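Long-range contact in hypothetical protein APE0754 (Aeropyrum pernix, PDB 1TUA), which is of unknown function but carries K homology domains and so probably binds RNA: residues Lys26-Thr38 against Glu49-Ala63. Residues are numbered along the deposited sequence; the frame is centred on the assembly and turned at random.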
loop_
_atom_site.group_PDB
_atom_site.type_symbol
_atom_site.label_atom_id
_atom_site.label_comp_id
_atom_site.label_asym_id
_atom_site.label_seq_id
_atom_site.Cartn_x
_atom_site.Cartn_y
_atom_site.Cartn_z
ATOM N N LYS A 26 2.021 6.037 -16.175
ATOM C CA LYS A 26 1.006 5.101 -16.647
ATOM C C LYS A 26 1.583 4.265 -17.788
ATOM O O LYS A 26 1.235 3.095 -17.940
ATOM C CB LYS A 26 -0.268 5.822 -17.101
ATOM C CG LYS A 26 -0.161 6.568 -18.397
ATOM C CD LYS A 26 -1.543 6.913 -18.930
ATOM C CE LYS A 26 -1.444 7.499 -20.322
ATOM N NZ LYS A 26 -2.777 7.629 -20.965
ATOM N N ALA A 27 2.475 4.855 -18.582
ATOM C CA ALA A 27 3.100 4.128 -19.689
ATOM C C ALA A 27 3.911 2.947 -19.163
ATOM O O ALA A 27 3.870 1.862 -19.735
ATOM C CB ALA A 27 4.004 5.047 -20.488
ATOM N N GLU A 28 4.652 3.168 -18.080
ATOM C CA GLU A 28 5.468 2.117 -17.484
ATOM C C GLU A 28 4.581 1.030 -16.876
ATOM O O GLU A 28 4.895 -0.160 -16.976
ATOM C CB GLU A 28 6.392 2.709 -16.415
ATOM C CG GLU A 28 7.430 1.743 -15.856
ATOM C CD GLU A 28 8.278 1.085 -16.939
ATOM O OE1 GLU A 28 8.420 1.662 -18.043
ATOM O OE2 GLU A 28 8.820 -0.011 -16.682
ATOM N N ILE A 29 3.472 1.423 -16.248
ATOM C CA ILE A 29 2.580 0.421 -15.664
ATOM C C ILE A 29 2.022 -0.445 -16.792
ATOM O O ILE A 29 1.984 -1.674 -16.688
ATOM C CB ILE A 29 1.400 1.065 -14.908
ATOM C CG1 ILE A 29 1.924 1.914 -13.753
ATOM C CG2 ILE A 29 0.483 -0.030 -14.360
ATOM C CD1 ILE A 29 0.843 2.714 -13.049
ATOM N N MET A 30 1.605 0.204 -17.878
ATOM C CA MET A 30 1.063 -0.499 -19.036
ATOM C C MET A 30 2.106 -1.456 -19.618
ATOM O O MET A 30 1.816 -2.614 -19.907
ATOM C CB MET A 30 0.631 0.507 -20.119
ATOM C CG MET A 30 -0.660 1.283 -19.817
ATOM S SD MET A 30 -1.106 2.508 -21.114
ATOM C CE MET A 30 -0.646 3.931 -20.343
ATOM N N ARG A 31 3.324 -0.954 -19.780
ATOM C CA ARG A 31 4.426 -1.724 -20.347
ATOM C C ARG A 31 4.751 -3.006 -19.591
ATOM O O ARG A 31 4.954 -4.058 -20.194
ATOM C CB ARG A 31 5.668 -0.834 -20.407
ATOM C CG ARG A 31 6.886 -1.466 -21.030
ATOM C CD ARG A 31 7.945 -0.403 -21.279
ATOM N NE ARG A 31 7.397 0.710 -22.055
ATOM C CZ ARG A 31 7.195 1.938 -21.578
ATOM N NH1 ARG A 31 7.501 2.223 -20.318
ATOM N NH2 ARG A 31 6.682 2.880 -22.361
ATOM N N ARG A 32 4.791 -2.918 -18.268
ATOM C CA ARG A 32 5.128 -4.070 -17.436
ATOM C C ARG A 32 4.016 -5.093 -17.216
ATOM O O ARG A 32 4.298 -6.250 -16.885
ATOM C CB ARG A 32 5.655 -3.576 -16.087
ATOM C CG ARG A 32 6.971 -2.827 -16.236
ATOM C CD ARG A 32 7.512 -2.299 -14.925
ATOM N NE ARG A 32 7.778 -3.362 -13.963
ATOM C CZ ARG A 32 8.390 -3.171 -12.797
ATOM N NH1 ARG A 32 8.806 -1.953 -12.455
ATOM N NH2 ARG A 32 8.572 -4.193 -11.964
ATOM N N THR A 33 2.765 -4.678 -17.416
ATOM C CA THR A 33 1.614 -5.558 -17.199
ATOM C C THR A 33 0.821 -5.961 -18.444
ATOM O O THR A 33 0.015 -6.887 -18.389
ATOM C CB THR A 33 0.626 -4.922 -16.203
ATOM O OG1 THR A 33 0.197 -3.653 -16.712
ATOM C CG2 THR A 33 1.280 -4.733 -14.836
ATOM N N GLY A 34 1.037 -5.274 -19.561
ATOM C CA GLY A 34 0.298 -5.608 -20.769
ATOM C C GLY A 34 -1.133 -5.106 -20.685
ATOM O O GLY A 34 -2.073 -5.740 -21.178
ATOM N N THR A 35 -1.302 -3.954 -20.048
ATOM C CA THR A 35 -2.619 -3.360 -19.901
ATOM C C THR A 35 -2.691 -2.036 -20.640
ATOM O O THR A 35 -1.678 -1.517 -21.121
ATOM C CB THR A 35 -2.960 -3.090 -18.411
ATOM O OG1 THR A 35 -1.962 -2.237 -17.835
ATOM C CG2 THR A 35 -3.035 -4.403 -17.629
ATOM N N VAL A 36 -3.910 -1.513 -20.743
ATOM C CA VAL A 36 -4.158 -0.227 -21.363
ATOM C C VAL A 36 -4.873 0.585 -20.289
ATOM O O VAL A 36 -5.902 0.168 -19.755
ATOM C CB VAL A 36 -5.043 -0.354 -22.609
ATOM C CG1 VAL A 36 -5.309 1.034 -23.194
ATOM C CG2 VAL A 36 -4.360 -1.256 -23.630
ATOM N N ILE A 37 -4.306 1.736 -19.958
ATOM C CA ILE A 37 -4.873 2.577 -18.927
ATOM C C ILE A 37 -5.381 3.879 -19.527
ATOM O O ILE A 37 -4.638 4.604 -20.189
ATOM C CB ILE A 37 -3.816 2.883 -17.848
ATOM C CG1 ILE A 37 -3.325 1.576 -17.229
ATOM C CG2 ILE A 37 -4.400 3.788 -16.779
ATOM C CD1 ILE A 37 -2.210 1.760 -16.210
ATOM N N THR A 38 -6.655 4.163 -19.300
ATOM C CA THR A 38 -7.255 5.382 -19.816
ATOM C C THR A 38 -7.625 6.272 -18.633
ATOM O O THR A 38 -8.119 5.799 -17.604
ATOM C CB THR A 38 -8.499 5.066 -20.662
ATOM O OG1 THR A 38 -9.453 4.368 -19.858
ATOM C CG2 THR A 38 -8.124 4.189 -21.842
ATOM N N GLU A 49 -7.532 -1.849 -18.426
ATOM C CA GLU A 49 -8.022 -2.935 -19.267
ATOM C C GLU A 49 -6.858 -3.763 -19.788
ATOM O O GLU A 49 -5.735 -3.279 -19.883
ATOM C CB GLU A 49 -8.742 -2.398 -20.502
ATOM C CG GLU A 49 -9.829 -1.388 -20.274
ATOM C CD GLU A 49 -10.342 -0.857 -21.599
ATOM O OE1 GLU A 49 -9.499 -0.487 -22.445
ATOM O OE2 GLU A 49 -11.574 -0.812 -21.798
ATOM N N PRO A 50 -7.117 -5.027 -20.145
ATOM C CA PRO A 50 -6.037 -5.863 -20.673
ATOM C C PRO A 50 -5.849 -5.469 -22.143
ATOM O O PRO A 50 -6.804 -5.033 -22.791
ATOM C CB PRO A 50 -6.591 -7.279 -20.515
ATOM C CG PRO A 50 -8.068 -7.079 -20.734
ATOM C CD PRO A 50 -8.355 -5.809 -19.953
ATOM N N GLU A 51 -4.634 -5.598 -22.669
ATOM C CA GLU A 51 -4.403 -5.245 -24.072
ATOM C C GLU A 51 -4.908 -6.359 -24.995
ATOM O O GLU A 51 -5.175 -6.120 -26.174
ATOM C CB GLU A 51 -2.913 -4.985 -24.326
ATOM C CG GLU A 51 -2.015 -6.199 -24.143
ATOM C CD GLU A 51 -0.534 -5.874 -24.317
ATOM O OE1 GLU A 51 -0.150 -4.691 -24.205
ATOM O OE2 GLU A 51 0.256 -6.812 -24.547
ATOM N N ALA A 52 -5.038 -7.569 -24.446
ATOM C CA ALA A 52 -5.511 -8.751 -25.183
ATOM C C ALA A 52 -6.289 -9.646 -24.212
ATOM O O ALA A 52 -6.047 -9.594 -23.006
ATOM C CB ALA A 52 -4.321 -9.512 -25.773
ATOM N N GLU A 53 -7.201 -10.480 -24.721
ATOM C CA GLU A 53 -8.016 -11.332 -23.834
ATOM C C GLU A 53 -7.229 -12.300 -22.964
ATOM O O GLU A 53 -7.653 -12.630 -21.847
ATOM C CB GLU A 53 -9.059 -12.138 -24.622
ATOM C CG GLU A 53 -10.074 -12.825 -23.698
ATOM C CD GLU A 53 -11.042 -13.743 -24.426
ATOM O OE1 GLU A 53 -11.487 -13.387 -25.537
ATOM O OE2 GLU A 53 -11.371 -14.814 -23.875
ATOM N N GLY A 54 -6.087 -12.745 -23.480
ATOM C CA GLY A 54 -5.246 -13.685 -22.763
ATOM C C GLY A 54 -4.390 -13.115 -21.644
ATOM O O GLY A 54 -3.646 -13.865 -21.019
ATOM N N ILE A 55 -4.465 -11.806 -21.398
ATOM C CA ILE A 55 -3.691 -11.198 -20.308
ATOM C C ILE A 55 -4.347 -11.725 -19.025
ATOM O O ILE A 55 -5.556 -11.604 -18.852
ATOM C CB ILE A 55 -3.767 -9.641 -20.364
ATOM C CG1 ILE A 55 -3.015 -9.128 -21.597
ATOM C CG2 ILE A 55 -3.201 -9.026 -19.087
ATOM C CD1 ILE A 55 -1.531 -9.381 -21.569
ATOM N N PRO A 56 -3.565 -12.321 -18.112
ATOM C CA PRO A 56 -4.172 -12.846 -16.889
ATOM C C PRO A 56 -4.715 -11.808 -15.916
ATOM O O PRO A 56 -4.280 -10.656 -15.913
ATOM C CB PRO A 56 -3.051 -13.688 -16.286
ATOM C CG PRO A 56 -1.840 -12.910 -16.654
ATOM C CD PRO A 56 -2.106 -12.538 -18.104
ATOM N N PRO A 57 -5.692 -12.209 -15.084
ATOM C CA PRO A 57 -6.320 -11.343 -14.084
ATOM C C PRO A 57 -5.298 -10.696 -13.162
ATOM O O PRO A 57 -5.421 -9.524 -12.828
ATOM C CB PRO A 57 -7.233 -12.299 -13.326
ATOM C CG PRO A 57 -7.658 -13.240 -14.395
ATOM C CD PRO A 57 -6.363 -13.521 -15.125
ATOM N N VAL A 58 -4.285 -11.457 -12.753
ATOM C CA VAL A 58 -3.265 -10.915 -11.855
ATOM C C VAL A 58 -2.564 -9.686 -12.448
ATOM O O VAL A 58 -2.235 -8.749 -11.726
ATOM C CB VAL A 58 -2.215 -11.999 -11.482
ATOM C CG1 VAL A 58 -1.457 -12.448 -12.718
ATOM C CG2 VAL A 58 -1.262 -11.466 -10.417
ATOM N N ASN A 59 -2.342 -9.681 -13.760
ATOM C CA ASN A 59 -1.692 -8.542 -14.410
ATOM C C ASN A 59 -2.577 -7.315 -14.347
ATOM O O ASN A 59 -2.106 -6.212 -14.071
ATOM C CB ASN A 59 -1.388 -8.854 -15.876
ATOM C CG ASN A 59 -0.153 -9.713 -16.043
ATOM O OD1 ASN A 59 0.100 -10.613 -15.239
ATOM N ND2 ASN A 59 0.621 -9.445 -17.099
ATOM N N LEU A 60 -3.866 -7.521 -14.607
ATOM C CA LEU A 60 -4.851 -6.444 -14.587
ATOM C C LEU A 60 -5.046 -5.911 -13.163
ATOM O O LEU A 60 -5.033 -4.700 -12.921
ATOM C CB LEU A 60 -6.182 -6.964 -15.130
ATOM C CG LEU A 60 -7.273 -5.922 -15.364
ATOM C CD1 LEU A 60 -6.903 -5.048 -16.558
ATOM C CD2 LEU A 60 -8.592 -6.623 -15.620
ATOM N N MET A 61 -5.215 -6.835 -12.225
ATOM C CA MET A 61 -5.417 -6.484 -10.830
ATOM C C MET A 61 -4.217 -5.751 -10.221
ATOM O O MET A 61 -4.385 -4.738 -9.544
ATOM C CB MET A 61 -5.768 -7.757 -10.041
ATOM C CG MET A 61 -7.127 -8.352 -10.455
ATOM S SD MET A 61 -7.500 -10.013 -9.810
ATOM C CE MET A 61 -7.675 -9.672 -8.118
ATOM N N LYS A 62 -3.004 -6.234 -10.469
ATOM C CA LYS A 62 -1.827 -5.562 -9.912
ATOM C C LYS A 62 -1.623 -4.182 -10.537
ATOM O O LYS A 62 -1.181 -3.254 -9.868
ATOM C CB LYS A 62 -0.578 -6.427 -10.089
ATOM C CG LYS A 62 -0.552 -7.633 -9.159
ATOM C CD LYS A 62 0.760 -8.403 -9.262
ATOM C CE LYS A 62 0.874 -9.449 -8.155
ATOM N NZ LYS A 62 0.985 -8.831 -6.799
ATOM N N ALA A 63 -1.941 -4.046 -11.821
ATOM C CA ALA A 63 -1.823 -2.754 -12.490
ATOM C C ALA A 63 -2.742 -1.768 -11.758
ATOM O O ALA A 63 -2.363 -0.621 -11.487
ATOM C CB ALA A 63 -2.248 -2.876 -13.959
HETATM O O HOH W 1 0.015 -2.193 -23.218
#
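This contact joins helix 26-33 and strand 35-38 of a KH domain to strand 49-50 and the helix, 57-63, into which that strand leads through a loop. Val36 on the edge strand pairs with Glu49 on the central strand: Val36 N reaches Glu49 O at 2.7 Å and Glu49 N returns to Val36 O at 2.9 Å, an antiparallel hydrogen-bonded pair. Glu49 turns its carboxylate to Arg5. One step on, Thr35 and Pro50 form a non-hydrogen-bonded pair, and Glu51 N extends the pairing to Gly34 O at 3.0 Å. Gly34 ends the helix with positive phi; a CB there would run into Ile55 CD1. A water lies within hydrogen-bonding distance of Thr35 O and Glu51 OE1.

The short helical segments 26-33 and 57-63 run nearly antiparallel, at 163°. The beta-alpha-alpha-beta-beta-alpha order of the chain here, with its 1-3-2 sheet, is that of a type I KH fold. At the helix interface Ile29 CG2 meets Ala63 CB at 4.0 Å. Asn59 ND2 donates to Thr33 O (2.9 Å, 160° at the hydrogen); the acceptor lies close to the Asn59 amide plane, whereas the nitrogen sits above the Thr33 carbonyl plane.

Within 26-38, two hydroxyl bonds fix the Thr33 side chain. Thr35 OG1 donates to Thr33 OG1 at 2.8 Å, which donates to Ile29 O at 2.7 Å, on the face of that carbonyl opposite Thr33 N. With chi1 at 58°, Thr33 holds OG1 between its own N and C, within reach of both partners, while CG2 lies against Asn59 O and Ala63 CB. A valine in place of Thr33 would probably leave the Thr35 hydroxyl without its acceptor and free to turn. Ala63 CB packs beside both threonine oxygens, and Val48 of the central strand touches the same alanine.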